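Local coordinates for protein ethyl acetate hydrolase (Pseudomonas veronii, PDB 5EFZ) that hydrolyses ethyl acetate to ethanol and acetate, a step in the bacterial breakdown of short-chain methyl ketones such as 2-butanone, at residues Q77-G81 against E82-L86; S108-G111 against G112-G116. All coordinates share one frame; numbering follows the deposited sequence.

Contact 1: residues Q77-G81 against E82-L86; sequences QIYIG and EGRAL
R84 reaches back to the last turn of helix 72-79 and grips one carbonyl oxygen, I78 O, end-on with both terminal nitrogens: NH1 lies 2.8 Å from I78 O and NH2 2.9 Å from the same atom. The acceptor sits at the edge of the guanidinium, in its plane; NH2 comes in on a lone pair of the carbonyl, whereas NH1 stands above the carbonyl plane. Bends at chi2 (-75°) and chi3 (-61°) fold the chain back so that the guanidinium also passes one face over Y79 O. That oxygen has its own partner, a water that donates to Y79 O at 2.8 Å and accepts from L86 N at 3.0 Å. Alongside, CB of L86 is directed toward the helix end, and L86 CD1 lies 4.2 Å from Y79 CB. Two backbone bonds close the turn: R84 N to G81 O at 2.9 Å spans a type I beta turn from G81 to R84, and G81 N to L86 O is 3.1 Å. Further out, D349 of helix 342-356 forms a salt bridge with R84 NE, a second restraint on the guanidinium, while I93 of strand 92-96 meets both I80 and L86. The arrangement is a helix C-terminus whose I78 carbonyl is held by an arginine from the following turn, in the link to strand 92-96 of the alpha/beta-hydrolase fold.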
loop_
_atom_site.group_PDB
_atom_site.type_symbol
_atom_site.label_atom_id
_atom_site.label_comp_id
_atom_site.label_asym_id
_atom_site.label_seq_id
_atom_site.Cartn_x
_atom_site.Cartn_y
_atom_site.Cartn_z
ATOM N N GLN A 77 -14.573 -9.058 -21.987
ATOM C CA GLN A 77 -15.740 -8.714 -21.205
ATOM C C GLN A 77 -15.786 -7.231 -20.801
ATOM O O GLN A 77 -16.857 -6.645 -20.753
ATOM C CB GLN A 77 -15.801 -9.589 -19.941
ATOM C CG GLN A 77 -16.187 -11.030 -20.247
ATOM C CD GLN A 77 -16.203 -11.908 -19.015
ATOM O OE1 GLN A 77 -15.449 -11.680 -18.057
ATOM N NE2 GLN A 77 -17.059 -12.921 -19.028
ATOM N N ILE A 78 -14.634 -6.652 -20.493
ATOM C CA ILE A 78 -14.623 -5.298 -19.914
ATOM C C ILE A 78 -14.534 -4.216 -20.996
ATOM O O ILE A 78 -15.154 -3.153 -20.870
ATOM C CB ILE A 78 -13.460 -5.159 -18.910
ATOM C CG1 ILE A 78 -13.624 -6.192 -17.786
ATOM C CG2 ILE A 78 -13.379 -3.727 -18.325
ATOM C CD1 ILE A 78 -12.350 -6.435 -17.013
ATOM N N TYR A 79 -13.816 -4.500 -22.080
ATOM C CA TYR A 79 -13.404 -3.436 -23.014
ATOM C C TYR A 79 -13.900 -3.542 -24.456
ATOM O O TYR A 79 -13.992 -2.522 -25.159
ATOM C CB TYR A 79 -11.874 -3.357 -23.038
ATOM C CG TYR A 79 -11.306 -2.985 -21.690
ATOM C CD1 TYR A 79 -11.394 -1.699 -21.229
ATOM C CD2 TYR A 79 -10.664 -3.939 -20.890
ATOM C CE1 TYR A 79 -10.908 -1.336 -19.971
ATOM C CE2 TYR A 79 -10.148 -3.590 -19.635
ATOM C CZ TYR A 79 -10.275 -2.290 -19.183
ATOM O OH TYR A 79 -9.791 -1.935 -17.937
ATOM N N ILE A 80 -14.227 -4.742 -24.913
ATOM C CA ILE A 80 -14.532 -4.923 -26.341
ATOM C C ILE A 80 -16.027 -4.989 -26.622
ATOM O O ILE A 80 -16.759 -5.688 -25.923
ATOM C CB ILE A 80 -13.839 -6.201 -26.883
ATOM C CG1 ILE A 80 -12.324 -6.066 -26.731
ATOM C CG2 ILE A 80 -14.283 -6.477 -28.348
ATOM C CD1 ILE A 80 -11.538 -7.361 -27.098
ATOM N N GLY A 81 -16.497 -4.242 -27.632
ATOM C CA GLY A 81 -17.898 -4.317 -27.994
ATOM C C GLY A 81 -18.331 -3.243 -28.978
ATOM O O GLY A 81 -17.662 -2.217 -29.158
ATOM N N GLU A 82 -19.469 -3.456 -29.609
ATOM C CA GLU A 82 -19.891 -2.518 -30.637
ATOM C C GLU A 82 -20.064 -1.062 -30.163
ATOM O O GLU A 82 -19.721 -0.137 -30.889
ATOM C CB GLU A 82 -21.165 -3.024 -31.305
ATOM C CG GLU A 82 -20.818 -4.088 -32.334
ATOM C CD GLU A 82 -21.926 -4.387 -33.320
ATOM O OE1 GLU A 82 -23.040 -3.822 -33.199
ATOM O OE2 GLU A 82 -21.660 -5.196 -34.230
ATOM N N GLY A 83 -20.526 -0.816 -28.956
ATOM C CA GLY A 83 -20.639 0.593 -28.585
ATOM C C GLY A 83 -19.323 1.254 -28.159
ATOM O O GLY A 83 -19.290 2.409 -27.766
ATOM N N ARG A 84 -18.225 0.523 -28.240
ATOM C CA ARG A 84 -17.013 0.922 -27.519
ATOM C C ARG A 84 -15.922 1.441 -28.463
ATOM O O ARG A 84 -16.065 1.357 -29.672
ATOM C CB ARG A 84 -16.487 -0.264 -26.705
ATOM C CG ARG A 84 -17.552 -1.015 -25.893
ATOM C CD ARG A 84 -17.978 -0.240 -24.658
ATOM N NE ARG A 84 -16.868 -0.003 -23.724
ATOM C CZ ARG A 84 -16.444 -0.872 -22.805
ATOM N NH1 ARG A 84 -17.027 -2.064 -22.676
ATOM N NH2 ARG A 84 -15.436 -0.547 -21.997
ATOM N N ALA A 85 -14.826 1.964 -27.915
ATOM C CA ALA A 85 -13.684 2.341 -28.757
ATOM C C ALA A 85 -13.101 1.101 -29.464
ATOM O O ALA A 85 -12.833 1.128 -30.681
ATOM C CB ALA A 85 -12.598 3.049 -27.921
ATOM N N LEU A 86 -12.882 0.026 -28.700
ATOM C CA LEU A 86 -12.433 -1.243 -29.283
ATOM C C LEU A 86 -13.650 -1.962 -29.858
ATOM O O LEU A 86 -14.201 -2.880 -29.262
ATOM C CB LEU A 86 -11.739 -2.116 -28.246
ATOM C CG LEU A 86 -10.572 -1.427 -27.521
ATOM C CD1 LEU A 86 -9.849 -2.406 -26.629
ATOM C CD2 LEU A 86 -9.625 -0.781 -28.523
HETATM O O HOH W 1 -13.122 0.027 -25.758
#

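Contact 2: residues S108-G111 against G112-G116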
loop_
_atom_site.group_PDB
_atom_site.type_symbol
_atom_site.label_atom_id
_atom_site.label_comp_id
_atom_site.label_asym_id
_atom_site.label_seq_id
_atom_site.Cartn_x
_atom_site.Cartn_y
_atom_site.Cartn_z
ATOM N N SER A 108 1.871 -24.575 -15.911
ATOM C CA SER A 108 0.773 -25.492 -15.613
ATOM C C SER A 108 0.382 -26.396 -16.773
ATOM O O SER A 108 -0.413 -27.306 -16.586
ATOM C CB SER A 108 -0.466 -24.718 -15.161
ATOM O OG SER A 108 -0.950 -23.875 -16.205
ATOM N N ASN A 109 0.940 -26.181 -17.958
ATOM C CA ASN A 109 0.509 -26.968 -19.108
ATOM C C ASN A 109 1.649 -27.363 -20.054
ATOM O O ASN A 109 1.391 -27.807 -21.176
ATOM C CB ASN A 109 -0.578 -26.196 -19.884
ATOM C CG ASN A 109 -0.080 -24.856 -20.426
ATOM O OD1 ASN A 109 1.108 -24.702 -20.708
ATOM N ND2 ASN A 109 -1.005 -23.879 -20.601
ATOM N N THR A 110 2.902 -27.217 -19.613
ATOM C CA THR A 110 4.032 -27.556 -20.469
ATOM C C THR A 110 4.782 -28.775 -19.902
ATOM O O THR A 110 4.856 -28.945 -18.679
ATOM C CB THR A 110 4.997 -26.360 -20.634
ATOM O OG1 THR A 110 4.262 -25.212 -21.113
ATOM C CG2 THR A 110 6.104 -26.691 -21.632
ATOM N N GLY A 111 5.302 -29.632 -20.776
ATOM C CA GLY A 111 5.980 -30.833 -20.299
ATOM C C GLY A 111 7.485 -30.698 -20.365
ATOM O O GLY A 111 8.001 -29.590 -20.488
ATOM N N GLY A 112 8.207 -31.822 -20.309
ATOM C CA GLY A 112 9.657 -31.777 -20.417
ATOM C C GLY A 112 10.272 -31.013 -19.250
ATOM O O GLY A 112 9.742 -31.022 -18.132
ATOM N N SER A 113 11.382 -30.326 -19.503
ATOM C CA SER A 113 12.115 -29.713 -18.404
ATOM C C SER A 113 11.454 -28.396 -17.962
ATOM O O SER A 113 11.886 -27.768 -16.996
ATOM C CB SER A 113 13.574 -29.488 -18.805
ATOM O OG SER A 113 13.678 -28.566 -19.876
ATOM N N LEU A 114 10.389 -28.003 -18.658
ATOM C CA LEU A 114 9.697 -26.742 -18.383
ATOM C C LEU A 114 8.471 -26.924 -17.485
ATOM O O LEU A 114 7.757 -25.968 -17.191
ATOM C CB LEU A 114 9.283 -26.069 -19.706
ATOM C CG LEU A 114 10.402 -25.433 -20.527
ATOM C CD1 LEU A 114 9.943 -25.099 -21.955
ATOM C CD2 LEU A 114 10.904 -24.172 -19.837
ATOM N N ALA A 115 8.235 -28.140 -17.003
ATOM C CA ALA A 115 7.024 -28.404 -16.231
ATOM C C ALA A 115 7.065 -27.794 -14.823
ATOM O O ALA A 115 8.090 -27.883 -14.134
ATOM C CB ALA A 115 6.797 -29.945 -16.143
ATOM N N GLY A 116 5.958 -27.176 -14.401
ATOM C CA GLY A 116 5.797 -26.759 -13.010
ATOM C C GLY A 116 6.918 -25.826 -12.568
ATOM O O GLY A 116 7.161 -24.802 -13.234
#
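T110 and L114 lie side by side and point the same way, the methyl CG2 of T110 resting 3.8 Å from L114 CB. In T110 the methyl branch is anti to the backbone N and OG1 is anti to the carbonyl carbon (chi1 -55°), which separates the two branches by task: CG2 supplies the apolar touch, and OG1 hydrogen-bonds to S106 O just upstream. The same methyl also approaches the end of the leucine, CG2 of T110 being 4.2 Å from L114 CD1. L114 sends CG away from its own carbonyl carbon (chi1 -73°) and is nearly extended beyond it, and its buried side chain packs against R39 and P42. Two glycines, G111 and G112, make the bend between these side chains, G112 with positive phi, before the short 3-10 segment 113-114. The whole reversal belongs to the long connection between strand 92-96 and helix 124-139 of the alpha/beta-hydrolase fold, at the protein surface and away from the inferred catalytic residues. G111 O takes a weak hydrogen bond from L114 N, within the 3-10 segment, at 3.4 Å. Nearby, S113 O accepts a hydrogen bond from R39 NH2, outside the bend. One residue beyond L114, A115 lies against the carbonyl of T110: its CA makes a CA-H...O contact with T110 O at 3.3 Å, bent to 126° at the hydrogen, and its methyl CB is equally near that oxygen.

Both contacts are local chain reversals; in chain order contact 1 precedes strand 92-96 and contact 2 follows it, with nearest atoms about 19 Å apart and no touch between them. Contact 1 is partly buried: it joins a helix end to the approach to the strand, and helix 342-356 lies against it. Contact 2 is a surface bend within one long connection and contains no sheet strand or long helix. Their chemistry differs accordingly. A charged side chain and a bridging water serve carbonyl groups at 77-86, whereas 108-116 relies on a weak backbone bond, methyl contacts and the backbone conformation of two successive glycines, one with positive phi.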